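Local coordinates for protein macrophage migration inhibitory factor (Oncomelania hupensis, PDB 6LR3) that belongs to the macrophage migration inhibitory factor family and assembles as a trimer of alpha/beta subunits whose sheets continue into their neighbours, at residues D53-C64 / N89-I100. Residues are numbered along the deposited sequence; the frame is centred on the assembly and turned at random.
Unlike the reference sequence in segment 89-100: Asn89 (reference Lys), Val90 (reference Ile). With SO4 (sulfate ion), chain M.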
loop_
_atom_site.group_PDB
_atom_site.type_symbol
_atom_site.label_atom_id
_atom_site.label_comp_id
_atom_site.label_asym_id
_atom_site.label_seq_id
_atom_site.Cartn_x
_atom_site.Cartn_y
_atom_site.Cartn_z
ATOM N N ASP B 53 -5.997 14.353 14.304
ATOM C CA ASP B 53 -5.899 15.762 13.851
ATOM C C ASP B 53 -5.127 15.849 12.536
ATOM O O ASP B 53 -4.470 14.864 12.111
ATOM C CB ASP B 53 -5.347 16.661 14.948
ATOM C CG ASP B 53 -3.875 16.467 15.173
ATOM O OD1 ASP B 53 -3.136 16.569 14.181
ATOM O OD2 ASP B 53 -3.492 16.221 16.332
ATOM N N ARG B 54 -5.227 17.001 11.899
ATOM C CA ARG B 54 -4.761 17.187 10.518
ATOM C C ARG B 54 -3.503 18.047 10.504
ATOM O O ARG B 54 -3.176 18.565 9.434
ATOM C CB ARG B 54 -5.912 17.725 9.679
ATOM C CG ARG B 54 -7.098 16.771 9.629
ATOM C CD ARG B 54 -8.076 17.232 8.611
ATOM N NE ARG B 54 -9.222 16.353 8.439
ATOM C CZ ARG B 54 -9.233 15.252 7.702
ATOM N NH1 ARG B 54 -8.131 14.834 7.117
ATOM N NH2 ARG B 54 -10.340 14.558 7.564
ATOM N N ASN B 55 -2.791 18.139 11.614
ATOM C CA ASN B 55 -1.441 18.748 11.586
ATOM C C ASN B 55 -0.589 17.909 10.631
ATOM O O ASN B 55 -0.882 16.727 10.389
ATOM C CB ASN B 55 -0.820 18.838 12.976
ATOM C CG ASN B 55 -1.569 19.835 13.837
ATOM O OD1 ASN B 55 -2.075 20.838 13.344
ATOM N ND2 ASN B 55 -1.687 19.517 15.109
ATOM N N PRO B 56 0.462 18.494 10.049
ATOM C CA PRO B 56 1.279 17.784 9.067
ATOM C C PRO B 56 1.768 16.469 9.671
ATOM O O PRO B 56 2.156 16.414 10.838
ATOM C CB PRO B 56 2.444 18.750 8.803
ATOM C CG PRO B 56 1.795 20.103 9.006
ATOM C CD PRO B 56 0.890 19.888 10.203
ATOM N N CYS B 57 1.703 15.421 8.869
ATOM C CA CYS B 57 2.170 14.093 9.265
ATOM C C CYS B 57 2.660 13.336 8.034
ATOM O O CYS B 57 2.374 13.722 6.907
ATOM C CB CYS B 57 1.076 13.311 9.994
ATOM S SG CYS B 57 -0.297 12.801 8.942
ATOM N N VAL B 58 3.406 12.283 8.291
ATOM C CA VAL B 58 3.904 11.346 7.238
ATOM C C VAL B 58 3.781 9.933 7.766
ATOM O O VAL B 58 4.266 9.659 8.860
ATOM C CB VAL B 58 5.382 11.596 6.881
ATOM C CG1 VAL B 58 5.847 10.564 5.865
ATOM C CG2 VAL B 58 5.625 13.015 6.411
ATOM N N PHE B 59 3.224 9.060 6.946
ATOM C CA PHE B 59 3.419 7.607 7.061
ATOM C C PHE B 59 4.123 7.177 5.795
ATOM O O PHE B 59 3.577 7.352 4.699
ATOM C CB PHE B 59 2.101 6.859 7.244
ATOM C CG PHE B 59 2.304 5.371 7.208
ATOM C CD1 PHE B 59 3.166 4.775 8.100
ATOM C CD2 PHE B 59 1.646 4.570 6.288
ATOM C CE1 PHE B 59 3.398 3.413 8.069
ATOM C CE2 PHE B 59 1.864 3.202 6.260
ATOM C CZ PHE B 59 2.742 2.625 7.160
ATOM N N ALA B 60 5.327 6.634 5.935
ATOM C CA ALA B 60 6.112 6.205 4.769
ATOM C C ALA B 60 6.405 4.711 4.889
ATOM O O ALA B 60 6.448 4.199 6.027
ATOM C CB ALA B 60 7.373 7.010 4.646
ATOM N N THR B 61 6.618 4.061 3.758
ATOM C CA THR B 61 7.012 2.647 3.723
ATOM C C THR B 61 8.249 2.502 2.832
ATOM O O THR B 61 8.398 3.202 1.824
ATOM C CB THR B 61 5.864 1.723 3.317
ATOM O OG1 THR B 61 5.493 1.974 1.966
ATOM C CG2 THR B 61 4.653 1.882 4.212
ATOM N N VAL B 62 9.072 1.537 3.200
ATOM C CA VAL B 62 10.289 1.161 2.466
ATOM C C VAL B 62 10.199 -0.322 2.170
ATOM O O VAL B 62 10.260 -1.092 3.087
ATOM C CB VAL B 62 11.550 1.492 3.269
ATOM C CG1 VAL B 62 12.795 1.049 2.524
ATOM C CG2 VAL B 62 11.592 2.983 3.621
ATOM N N GLU B 63 9.923 -0.669 0.921
ATOM C CA GLU B 63 9.867 -2.062 0.435
ATOM C C GLU B 63 11.225 -2.368 -0.190
ATOM O O GLU B 63 11.659 -1.637 -1.083
ATOM C CB GLU B 63 8.725 -2.255 -0.545
ATOM C CG GLU B 63 7.346 -2.135 0.089
ATOM C CD GLU B 63 6.215 -2.012 -0.921
ATOM O OE1 GLU B 63 5.934 -0.873 -1.317
ATOM O OE2 GLU B 63 5.672 -3.073 -1.357
ATOM N N CYS B 64 11.882 -3.414 0.268
ATOM C CA CYS B 64 13.230 -3.754 -0.231
ATOM C C CYS B 64 13.459 -5.257 -0.124
ATOM O O CYS B 64 13.039 -5.854 0.868
ATOM C CB CYS B 64 14.294 -2.992 0.542
ATOM S SG CYS B 64 15.930 -3.075 -0.235
ATOM N N ASN B 89 8.400 20.003 6.315
ATOM C CA ASN B 89 8.146 20.777 7.552
ATOM C C ASN B 89 7.205 19.981 8.447
ATOM O O ASN B 89 6.271 20.561 9.022
ATOM C CB ASN B 89 7.600 22.158 7.207
ATOM C CG ASN B 89 8.667 22.983 6.529
ATOM O OD1 ASN B 89 9.724 23.206 7.116
ATOM N ND2 ASN B 89 8.382 23.494 5.349
ATOM N N VAL B 90 7.446 18.679 8.551
ATOM C CA VAL B 90 6.706 17.811 9.488
ATOM C C VAL B 90 7.594 17.636 10.709
ATOM O O VAL B 90 8.823 17.482 10.557
ATOM C CB VAL B 90 6.360 16.487 8.794
ATOM C CG1 VAL B 90 5.676 15.518 9.713
ATOM C CG2 VAL B 90 5.422 16.731 7.626
ATOM N N ARG B 91 6.996 17.664 11.897
ATOM C CA ARG B 91 7.757 17.401 13.134
ATOM C C ARG B 91 8.144 15.931 13.191
ATOM O O ARG B 91 7.365 15.049 12.683
ATOM C CB ARG B 91 6.891 17.776 14.321
ATOM C CG ARG B 91 6.712 19.290 14.434
ATOM C CD ARG B 91 5.537 19.773 15.261
ATOM N NE ARG B 91 4.914 18.846 16.170
ATOM C CZ ARG B 91 3.651 18.431 16.112
ATOM N NH1 ARG B 91 2.820 18.853 15.158
ATOM N NH2 ARG B 91 3.242 17.556 17.012
ATOM N N ARG B 92 9.275 15.631 13.814
ATOM C CA ARG B 92 9.740 14.235 13.953
ATOM C C ARG B 92 8.658 13.397 14.642
ATOM O O ARG B 92 8.500 12.211 14.262
ATOM C CB ARG B 92 11.059 14.159 14.715
ATOM C CG ARG B 92 11.807 12.871 14.481
ATOM C CD ARG B 92 13.113 12.808 15.242
ATOM N NE ARG B 92 14.037 13.849 14.795
ATOM C CZ ARG B 92 14.872 13.756 13.778
ATOM N NH1 ARG B 92 14.937 12.674 13.028
ATOM N NH2 ARG B 92 15.658 14.783 13.493
ATOM N N GLU B 93 7.903 13.970 15.584
ATOM C CA GLU B 93 6.874 13.207 16.324
ATOM C C GLU B 93 5.602 13.059 15.494
ATOM O O GLU B 93 4.589 12.567 16.055
ATOM C CB GLU B 93 6.597 13.862 17.690
ATOM C CG GLU B 93 5.974 15.238 17.579
ATOM C CD GLU B 93 6.967 16.394 17.641
ATOM O OE1 GLU B 93 8.170 16.257 17.231
ATOM O OE2 GLU B 93 6.510 17.486 18.064
ATOM N N ARG B 94 5.609 13.436 14.210
ATOM C CA ARG B 94 4.466 13.234 13.301
ATOM C C ARG B 94 4.894 12.331 12.140
ATOM O O ARG B 94 4.236 12.365 11.070
ATOM C CB ARG B 94 3.919 14.573 12.829
ATOM C CG ARG B 94 3.303 15.392 13.949
ATOM C CD ARG B 94 1.961 14.860 14.386
ATOM N NE ARG B 94 0.942 15.129 13.377
ATOM C CZ ARG B 94 -0.339 14.822 13.529
ATOM N NH1 ARG B 94 -0.753 14.234 14.631
ATOM N NH2 ARG B 94 -1.205 15.074 12.568
ATOM N N ILE B 95 5.963 11.562 12.327
ATOM C CA ILE B 95 6.500 10.672 11.250
ATOM C C ILE B 95 6.543 9.234 11.756
ATOM O O ILE B 95 7.160 8.984 12.776
ATOM C CB ILE B 95 7.895 11.120 10.784
ATOM C CG1 ILE B 95 7.883 12.568 10.315
ATOM C CG2 ILE B 95 8.436 10.185 9.722
ATOM C CD1 ILE B 95 9.270 13.175 10.158
ATOM N N VAL B 96 5.971 8.337 10.963
ATOM C CA VAL B 96 6.075 6.877 11.180
ATOM C C VAL B 96 6.538 6.262 9.862
ATOM O O VAL B 96 6.035 6.637 8.810
ATOM C CB VAL B 96 4.750 6.283 11.660
ATOM C CG1 VAL B 96 4.756 4.764 11.615
ATOM C CG2 VAL B 96 4.431 6.773 13.063
ATOM N N ILE B 97 7.475 5.350 9.924
ATOM C CA ILE B 97 8.030 4.660 8.729
ATOM C C ILE B 97 7.990 3.157 8.981
ATOM O O ILE B 97 8.462 2.709 10.012
ATOM C CB ILE B 97 9.454 5.140 8.396
ATOM C CG1 ILE B 97 9.548 6.661 8.286
ATOM C CG2 ILE B 97 9.937 4.429 7.146
ATOM C CD1 ILE B 97 10.961 7.209 8.366
ATOM N N ARG B 98 7.434 2.411 8.045
ATOM C CA ARG B 98 7.414 0.944 8.101
ATOM C C ARG B 98 8.393 0.421 7.055
ATOM O O ARG B 98 8.352 0.821 5.893
ATOM C CB ARG B 98 6.017 0.402 7.854
ATOM C CG ARG B 98 5.938 -1.107 7.835
ATOM C CD ARG B 98 4.522 -1.571 7.626
ATOM N NE ARG B 98 4.605 -2.970 7.290
ATOM C CZ ARG B 98 3.857 -3.606 6.421
ATOM N NH1 ARG B 98 2.834 -3.014 5.832
ATOM N NH2 ARG B 98 4.146 -4.867 6.130
ATOM N N PHE B 99 9.243 -0.496 7.496
ATOM C CA PHE B 99 10.236 -1.201 6.667
ATOM C C PHE B 99 9.642 -2.572 6.332
ATOM O O PHE B 99 9.250 -3.303 7.219
ATOM C CB PHE B 99 11.565 -1.236 7.408
ATOM C CG PHE B 99 12.121 0.149 7.634
ATOM C CD1 PHE B 99 12.932 0.728 6.677
ATOM C CD2 PHE B 99 11.770 0.884 8.749
ATOM C CE1 PHE B 99 13.419 2.019 6.860
ATOM C CE2 PHE B 99 12.258 2.173 8.920
ATOM C CZ PHE B 99 13.074 2.734 7.976
ATOM N N ILE B 100 9.534 -2.867 5.042
ATOM C CA ILE B 100 8.811 -4.047 4.506
ATOM C C ILE B 100 9.785 -4.912 3.714
ATOM O O ILE B 100 10.143 -4.602 2.578
ATOM C CB ILE B 100 7.606 -3.623 3.662
ATOM C CG1 ILE B 100 6.709 -2.629 4.408
ATOM C CG2 ILE B 100 6.857 -4.875 3.213
ATOM C CD1 ILE B 100 5.503 -2.170 3.635
HETATM S S SO4 M . 2.235 -4.912 2.695
HETATM O O1 SO4 M . 1.648 -4.011 3.656
HETATM O O2 SO4 M . 1.244 -5.213 1.671
HETATM O O3 SO4 M . 2.652 -6.080 3.323
HETATM O O4 SO4 M . 3.320 -4.233 2.063
HETATM O O HOH W 1 4.051 18.106 11.975
#
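Arg94 reaches across to the loop ahead of strand 58-64 and binds its carbonyls along the edge of its guanidinium. Arg94 NE donates to Pro56 O at 3.1 Å, almost straight at 170°, while Arg94 NH2 donates to Asn55 O at 2.8 Å; both donors stand above the carbonyl planes. Asp53 OD1 comes in obliquely, forming a salt bridge with Arg94 NH2 at 2.9 Å, the two flat groups turned 21° apart. Bends at chi2 and chi3 fold the arginine back to this loop, and NH1 goes on to Met50 O. Asp53 is itself positioned by an Asx turn, OD1 accepting from Asn55 N, and a water links Pro56 O to Arg91 N.

Beyond the loop, strands 58-64 and 95-100 pair in parallel, from Val58 N to Arg94 O through to Cys64 N on Ile100 O. Val62 lies alongside the Phe99 ring, Val62 CG2 3.8 Å from Phe99 CE1, on the face covered by helix 70-88, the helix of this beta-alpha-beta crossover. On the other face the Phe59 ring flanks Arg98 CB. Extended from CG to NE, Arg98 carries NH1 to sulfate O1 at 2.7 Å, and Ile100 CD1 sits over its guanidinium.

Arg98 NH1 of both neighbouring subunits joins the same sulfate, probably from the crystallisation liquor. With Glu63 of the second subunit, paired to Arg98, the ion probably offsets the three arginines' gathered charge.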